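Long-range contact in lipid Binding Protein (Caenorhabditis elegans, PDB 6C1Z), which chaperones unsaturated fatty acids such as oleic acid from the lysosome to the nucleus, where it activates longevity-promoting transcription: residues 83-97 / 100-114. Numbering follows the deposited sequence.
With SO4 (sulfate ion), chain B.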
loop_
_atom_site.group_PDB
_atom_site.type_symbol
_atom_site.label_atom_id
_atom_site.label_comp_id
_atom_site.label_asym_id
_atom_site.label_seq_id
_atom_site.Cartn_x
_atom_site.Cartn_y
_atom_site.Cartn_z
ATOM N N SER A 83 7.241 -7.228 -11.097
ATOM C CA SER A 83 5.895 -7.745 -11.252
ATOM C C SER A 83 5.595 -8.759 -10.161
ATOM O O SER A 83 6.457 -9.552 -9.774
ATOM C CB SER A 83 5.715 -8.400 -12.615
ATOM O OG SER A 83 6.725 -9.365 -12.835
ATOM N N TYR A 84 4.362 -8.724 -9.676
ATOM C CA TYR A 84 3.918 -9.575 -8.585
ATOM C C TYR A 84 2.548 -10.133 -8.935
ATOM O O TYR A 84 1.814 -9.555 -9.747
ATOM C CB TYR A 84 3.829 -8.797 -7.253
ATOM C CG TYR A 84 5.148 -8.240 -6.786
ATOM C CD1 TYR A 84 5.607 -7.011 -7.226
ATOM C CD2 TYR A 84 5.946 -8.950 -5.911
ATOM C CE1 TYR A 84 6.810 -6.507 -6.797
ATOM C CE2 TYR A 84 7.149 -8.455 -5.477
ATOM C CZ TYR A 84 7.577 -7.234 -5.916
ATOM O OH TYR A 84 8.794 -6.740 -5.498
ATOM N N ASN A 85 2.173 -11.223 -8.271
ATOM C CA ASN A 85 0.809 -11.736 -8.333
ATOM C C ASN A 85 0.130 -11.231 -7.064
ATOM O O ASN A 85 0.476 -11.654 -5.956
ATOM C CB ASN A 85 0.772 -13.261 -8.394
ATOM C CG ASN A 85 1.078 -13.797 -9.774
ATOM O OD1 ASN A 85 0.481 -13.376 -10.754
ATOM N ND2 ASN A 85 2.009 -14.728 -9.849
ATOM N N THR A 86 -0.806 -10.296 -7.213
ATOM C CA THR A 86 -1.410 -9.601 -6.083
ATOM C C THR A 86 -2.881 -9.972 -5.946
ATOM O O THR A 86 -3.591 -10.152 -6.934
ATOM C CB THR A 86 -1.224 -8.091 -6.257
ATOM O OG1 THR A 86 0.186 -7.800 -6.195
ATOM C CG2 THR A 86 -1.955 -7.333 -5.166
ATOM N N LEU A 87 -3.334 -10.102 -4.705
ATOM C CA LEU A 87 -4.733 -10.405 -4.406
ATOM C C LEU A 87 -5.147 -9.530 -3.237
ATOM O O LEU A 87 -4.521 -9.596 -2.170
ATOM C CB LEU A 87 -4.879 -11.884 -4.024
ATOM C CG LEU A 87 -6.246 -12.347 -3.535
ATOM C CD1 LEU A 87 -7.324 -12.122 -4.560
ATOM C CD2 LEU A 87 -6.176 -13.819 -3.180
ATOM N N VAL A 88 -6.200 -8.724 -3.415
ATOM C CA VAL A 88 -6.711 -7.836 -2.365
ATOM C C VAL A 88 -8.059 -8.358 -1.908
ATOM O O VAL A 88 -8.924 -8.653 -2.735
ATOM C CB VAL A 88 -6.840 -6.382 -2.846
ATOM C CG1 VAL A 88 -7.135 -5.458 -1.646
ATOM C CG2 VAL A 88 -5.571 -5.919 -3.588
ATOM N N THR A 89 -8.228 -8.497 -0.598
ATOM C CA THR A 89 -9.495 -8.870 0.002
ATOM C C THR A 89 -9.910 -7.792 1.004
ATOM O O THR A 89 -9.140 -6.899 1.348
ATOM C CB THR A 89 -9.361 -10.226 0.685
ATOM O OG1 THR A 89 -8.241 -10.154 1.571
ATOM C CG2 THR A 89 -9.157 -11.350 -0.343
ATOM N N PHE A 90 -11.178 -7.845 1.381
ATOM C CA PHE A 90 -11.717 -6.962 2.410
ATOM C C PHE A 90 -12.260 -7.861 3.504
ATOM O O PHE A 90 -13.239 -8.586 3.293
ATOM C CB PHE A 90 -12.786 -6.015 1.879
ATOM C CG PHE A 90 -13.162 -4.934 2.862
ATOM C CD1 PHE A 90 -12.337 -3.853 3.028
ATOM C CD2 PHE A 90 -14.306 -5.024 3.641
ATOM C CE1 PHE A 90 -12.659 -2.880 3.952
ATOM C CE2 PHE A 90 -14.623 -4.028 4.539
ATOM C CZ PHE A 90 -13.818 -2.980 4.695
ATOM N N GLU A 91 -11.589 -7.844 4.658
ATOM C CA GLU A 91 -11.799 -8.805 5.729
ATOM C C GLU A 91 -11.868 -8.045 7.040
ATOM O O GLU A 91 -10.927 -7.323 7.382
ATOM C CB GLU A 91 -10.602 -9.766 5.806
ATOM C CG GLU A 91 -10.335 -10.593 4.550
ATOM C CD GLU A 91 -9.161 -11.557 4.708
ATOM O OE1 GLU A 91 -8.914 -12.029 5.843
ATOM O OE2 GLU A 91 -8.483 -11.843 3.691
ATOM N N ASN A 92 -12.951 -8.235 7.795
ATOM C CA ASN A 92 -13.047 -7.640 9.116
ATOM C C ASN A 92 -12.727 -6.146 9.089
ATOM O O ASN A 92 -12.033 -5.618 9.960
ATOM C CB ASN A 92 -12.167 -8.395 10.113
ATOM C CG ASN A 92 -12.581 -9.840 10.260
ATOM O OD1 ASN A 92 -13.758 -10.131 10.473
ATOM N ND2 ASN A 92 -11.625 -10.760 10.122
ATOM N N GLY A 93 -13.259 -5.457 8.079
ATOM C CA GLY A 93 -13.144 -4.015 8.015
ATOM C C GLY A 93 -11.862 -3.491 7.408
ATOM O O GLY A 93 -11.639 -2.274 7.460
ATOM N N LYS A 94 -10.990 -4.361 6.913
ATOM C CA LYS A 94 -9.664 -3.963 6.464
ATOM C C LYS A 94 -9.419 -4.444 5.047
ATOM O O LYS A 94 -9.852 -5.527 4.665
ATOM C CB LYS A 94 -8.566 -4.569 7.342
ATOM C CG LYS A 94 -8.793 -4.417 8.828
ATOM C CD LYS A 94 -7.549 -4.818 9.600
ATOM C CE LYS A 94 -7.676 -4.475 11.085
ATOM N NZ LYS A 94 -8.816 -5.185 11.724
ATOM N N PHE A 95 -8.727 -3.619 4.251
ATOM C CA PHE A 95 -8.188 -4.077 2.971
ATOM C C PHE A 95 -6.861 -4.793 3.201
ATOM O O PHE A 95 -5.969 -4.255 3.858
ATOM C CB PHE A 95 -7.937 -2.924 1.996
ATOM C CG PHE A 95 -9.170 -2.330 1.380
ATOM C CD1 PHE A 95 -9.807 -1.260 1.978
ATOM C CD2 PHE A 95 -9.642 -2.794 0.161
ATOM C CE1 PHE A 95 -10.914 -0.690 1.405
ATOM C CE2 PHE A 95 -10.744 -2.230 -0.433
ATOM C CZ PHE A 95 -11.391 -1.161 0.184
ATOM N N ILE A 96 -6.746 -6.018 2.710
ATOM C CA ILE A 96 -5.540 -6.820 2.863
ATOM C C ILE A 96 -5.069 -7.196 1.472
ATOM O O ILE A 96 -5.814 -7.828 0.709
ATOM C CB ILE A 96 -5.799 -8.083 3.680
ATOM C CG1 ILE A 96 -6.404 -7.713 5.031
ATOM C CG2 ILE A 96 -4.505 -8.857 3.837
ATOM C CD1 ILE A 96 -6.806 -8.913 5.864
ATOM N N SER A 97 -3.849 -6.788 1.125
ATOM C CA SER A 97 -3.235 -7.154 -0.149
ATOM C C SER A 97 -2.071 -8.118 0.064
ATOM O O SER A 97 -1.123 -7.823 0.804
ATOM C CB SER A 97 -2.756 -5.909 -0.872
ATOM O OG SER A 97 -2.154 -6.325 -2.096
ATOM N N ASP A 100 2.426 -11.276 -3.987
ATOM C CA ASP A 100 3.254 -12.476 -4.052
ATOM C C ASP A 100 4.334 -12.361 -5.127
ATOM O O ASP A 100 4.056 -12.018 -6.283
ATOM C CB ASP A 100 2.400 -13.717 -4.342
ATOM C CG ASP A 100 1.475 -14.097 -3.201
ATOM O OD1 ASP A 100 1.701 -13.680 -2.053
ATOM O OD2 ASP A 100 0.519 -14.858 -3.461
ATOM N N LYS A 101 5.565 -12.655 -4.739
ATOM C CA LYS A 101 6.651 -12.633 -5.702
ATOM C C LYS A 101 6.421 -13.652 -6.805
ATOM O O LYS A 101 5.723 -14.661 -6.634
ATOM C CB LYS A 101 7.998 -12.883 -5.026
ATOM C CG LYS A 101 8.211 -14.272 -4.468
ATOM C CD LYS A 101 9.596 -14.370 -3.848
ATOM C CE LYS A 101 9.873 -15.738 -3.271
ATOM N NZ LYS A 101 11.230 -15.790 -2.668
ATOM N N ILE A 102 6.982 -13.344 -7.962
ATOM C CA ILE A 102 7.022 -14.252 -9.102
ATOM C C ILE A 102 8.410 -14.858 -9.275
ATOM O O ILE A 102 8.561 -16.076 -9.407
ATOM C CB ILE A 102 6.547 -13.541 -10.390
ATOM C CG1 ILE A 102 5.077 -13.137 -10.230
ATOM C CG2 ILE A 102 6.735 -14.432 -11.618
ATOM C CD1 ILE A 102 4.541 -12.267 -11.332
ATOM N N LYS A 103 9.441 -14.017 -9.259
ATOM C CA LYS A 103 10.818 -14.478 -9.316
ATOM C C LYS A 103 11.308 -14.800 -7.914
ATOM O O LYS A 103 11.024 -14.064 -6.959
ATOM C CB LYS A 103 11.702 -13.403 -9.949
ATOM C CG LYS A 103 11.333 -13.067 -11.410
ATOM C CD LYS A 103 11.335 -14.301 -12.316
ATOM C CE LYS A 103 11.000 -13.970 -13.777
ATOM N NZ LYS A 103 9.528 -13.938 -14.060
ATOM N N GLU A 104 12.064 -15.900 -7.803
ATOM C CA GLU A 104 12.373 -16.479 -6.501
ATOM C C GLU A 104 13.222 -15.539 -5.655
ATOM O O GLU A 104 13.094 -15.525 -4.424
ATOM C CB GLU A 104 13.066 -17.831 -6.714
ATOM C CG GLU A 104 13.479 -18.588 -5.453
ATOM C CD GLU A 104 12.296 -19.026 -4.619
ATOM O OE1 GLU A 104 11.140 -18.780 -5.032
ATOM O OE2 GLU A 104 12.523 -19.619 -3.544
ATOM N N ASN A 105 14.062 -14.726 -6.294
ATOM C CA ASN A 105 14.951 -13.810 -5.596
ATOM C C ASN A 105 14.257 -12.528 -5.180
ATOM O O ASN A 105 14.890 -11.684 -4.532
ATOM C CB ASN A 105 16.138 -13.452 -6.489
ATOM C CG ASN A 105 15.708 -12.844 -7.811
ATOM O OD1 ASN A 105 14.755 -13.306 -8.440
ATOM N ND2 ASN A 105 16.407 -11.800 -8.236
ATOM N N HIS A 106 12.998 -12.355 -5.556
ATOM C CA HIS A 106 12.210 -11.215 -5.108
ATOM C C HIS A 106 11.670 -11.507 -3.703
ATOM O O HIS A 106 12.046 -12.497 -3.064
ATOM C CB HIS A 106 11.129 -10.895 -6.142
ATOM C CG HIS A 106 11.677 -10.441 -7.463
ATOM N ND1 HIS A 106 10.875 -10.095 -8.531
ATOM C CD2 HIS A 106 12.953 -10.265 -7.877
ATOM C CE1 HIS A 106 11.638 -9.737 -9.551
ATOM N NE2 HIS A 106 12.901 -9.833 -9.179
ATOM N N HIS A 107 10.813 -10.629 -3.199
ATOM C CA HIS A 107 10.262 -10.743 -1.859
ATOM C C HIS A 107 8.775 -10.476 -1.937
ATOM O O HIS A 107 8.338 -9.559 -2.634
ATOM C CB HIS A 107 10.883 -9.720 -0.900
ATOM C CG HIS A 107 12.359 -9.859 -0.756
ATOM N ND1 HIS A 107 12.934 -10.546 0.287
ATOM C CD2 HIS A 107 13.383 -9.428 -1.531
ATOM C CE1 HIS A 107 14.248 -10.530 0.157
ATOM N NE2 HIS A 107 14.547 -9.859 -0.940
ATOM N N SER A 108 7.997 -11.226 -1.169
ATOM C CA SER A 108 6.566 -11.016 -1.099
ATOM C C SER A 108 6.262 -10.077 0.053
ATOM O O SER A 108 7.047 -9.958 1.006
ATOM C CB SER A 108 5.854 -12.358 -0.894
ATOM O OG SER A 108 6.079 -13.226 -1.980
ATOM N N SER A 109 5.097 -9.433 -0.023
ATOM C CA SER A 109 4.667 -8.493 0.998
ATOM C C SER A 109 3.190 -8.679 1.295
ATOM O O SER A 109 2.428 -9.193 0.481
ATOM C CB SER A 109 4.846 -7.032 0.570
ATOM O OG SER A 109 6.212 -6.678 0.451
ATOM N N VAL A 110 2.788 -8.240 2.497
ATOM C CA VAL A 110 1.375 -8.124 2.863
ATOM C C VAL A 110 1.120 -6.692 3.277
ATOM O O VAL A 110 1.818 -6.168 4.153
ATOM C CB VAL A 110 0.978 -9.078 4.004
ATOM C CG1 VAL A 110 -0.498 -8.911 4.340
ATOM C CG2 VAL A 110 1.255 -10.495 3.593
ATOM N N PHE A 111 0.124 -6.060 2.654
ATOM C CA PHE A 111 -0.270 -4.697 2.970
ATOM C C PHE A 111 -1.642 -4.720 3.625
ATOM O O PHE A 111 -2.556 -5.385 3.144
ATOM C CB PHE A 111 -0.337 -3.847 1.712
ATOM C CG PHE A 111 0.889 -3.927 0.859
ATOM C CD1 PHE A 111 2.130 -3.555 1.343
ATOM C CD2 PHE A 111 0.808 -4.400 -0.427
ATOM C CE1 PHE A 111 3.268 -3.633 0.522
ATOM C CE2 PHE A 111 1.945 -4.473 -1.242
ATOM C CZ PHE A 111 3.153 -4.086 -0.761
ATOM N N THR A 112 -1.785 -4.026 4.746
ATOM C CA THR A 112 -3.063 -3.955 5.437
ATOM C C THR A 112 -3.429 -2.499 5.590
ATOM O O THR A 112 -2.595 -1.709 6.036
ATOM C CB THR A 112 -2.965 -4.624 6.805
ATOM O OG1 THR A 112 -2.457 -5.955 6.645
ATOM C CG2 THR A 112 -4.345 -4.682 7.462
ATOM N N THR A 113 -4.664 -2.145 5.208
ATOM C CA THR A 113 -5.150 -0.775 5.298
ATOM C C THR A 113 -6.431 -0.797 6.108
ATOM O O THR A 113 -7.353 -1.547 5.810
ATOM C CB THR A 113 -5.395 -0.186 3.913
ATOM O OG1 THR A 113 -4.187 -0.260 3.143
ATOM C CG2 THR A 113 -5.805 1.250 3.969
ATOM N N TRP A 114 -6.488 0.053 7.132
ATOM C CA TRP A 114 -7.641 0.043 8.020
ATOM C C TRP A 114 -7.850 1.444 8.571
ATOM O O TRP A 114 -7.006 2.316 8.458
ATOM C CB TRP A 114 -7.544 -1.057 9.094
ATOM C CG TRP A 114 -6.635 -0.787 10.256
ATOM C CD1 TRP A 114 -7.013 -0.383 11.514
ATOM C CD2 TRP A 114 -5.209 -0.933 10.301
ATOM N NE1 TRP A 114 -5.911 -0.246 12.307
ATOM C CE2 TRP A 114 -4.797 -0.625 11.617
ATOM C CE3 TRP A 114 -4.241 -1.327 9.361
ATOM C CZ2 TRP A 114 -3.461 -0.635 12.006
ATOM C CZ3 TRP A 114 -2.919 -1.371 9.754
ATOM C CH2 TRP A 114 -2.537 -1.025 11.077
HETATM S S SO4 B . 9.433 -14.161 0.686
HETATM O O1 SO4 B . 8.400 -14.663 -0.221
HETATM O O2 SO4 B . 9.517 -14.998 1.873
HETATM O O3 SO4 B . 10.722 -14.126 0.002
HETATM O O4 SO4 B . 9.104 -12.775 1.041
HETATM O O HOH W 1 8.249 -11.165 -8.557
HETATM O O HOH W 2 11.046 -7.844 -4.245
HETATM O O HOH W 3 3.241 -15.776 -7.460
HETATM O O HOH W 4 -4.025 -2.739 2.041
#
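Phe95 and Thr113, like Ser97 and Phe111, are antiparallel hydrogen-bonded pairs joining strands 94-97 and 109-114, whose axes approach to 4.7 Å at 168°. Ser97 N donates to Phe111 O at 2.8 Å, nearly straight (169° at the hydrogen) and in the carbonyl plane. Across the neighbouring hairpin, Asn85 and Asp100 bond reciprocally, but Asp100 N lies 38° above the carbonyl plane of Asn85.

Apolar packing separates by face. Ile96 and Val110 lie side by side, Ile96 CG2 4.0 Å from Val110 CG1. At the hairpin end, Lys94 runs alongside Trp114 and lays CE over one face of the indole, 4.3 Å from the five-membered ring centroid, a CH-pi contact. On the Phe95 face, the edge of the Phe111 ring abuts Ser97 CB, while Phe95 meets Phe8, Trp53 and Phe55 edge-to-face.

Polar links gather at the connection between strands 94-101 and 109-116. The edge of the Tyr84 ring brings CE2 to 3.3 Å from His107 O; its hydroxyl bonds Asp80 and a water that also accepts from His107 N. Another water joins Ser83 O, Ile102 N and His106 ND1. Lys101 N bonds Ser108 OG almost straight at 2.9 Å. The Lys101 chain, fully extended beyond CG, carries NZ far enough to reach both Glu104 O (2.6 Å) and sulfate O3, while Ser108 N holds sulfate O4 (2.9 Å). An alanine in place of Lys101 would probably leave Glu104 O without this donor and the sulfate less firmly gripped.

The chemistry implies a division of labour in this fatty-acid-binding-protein beta barrel: backbone bonds fasten the paired strands; a turn, side chains and water tie the 102-108 connection; the sulfate, probably from the crystallisation liquor, shows only that Lys101 and Ser108 can hold an anion here.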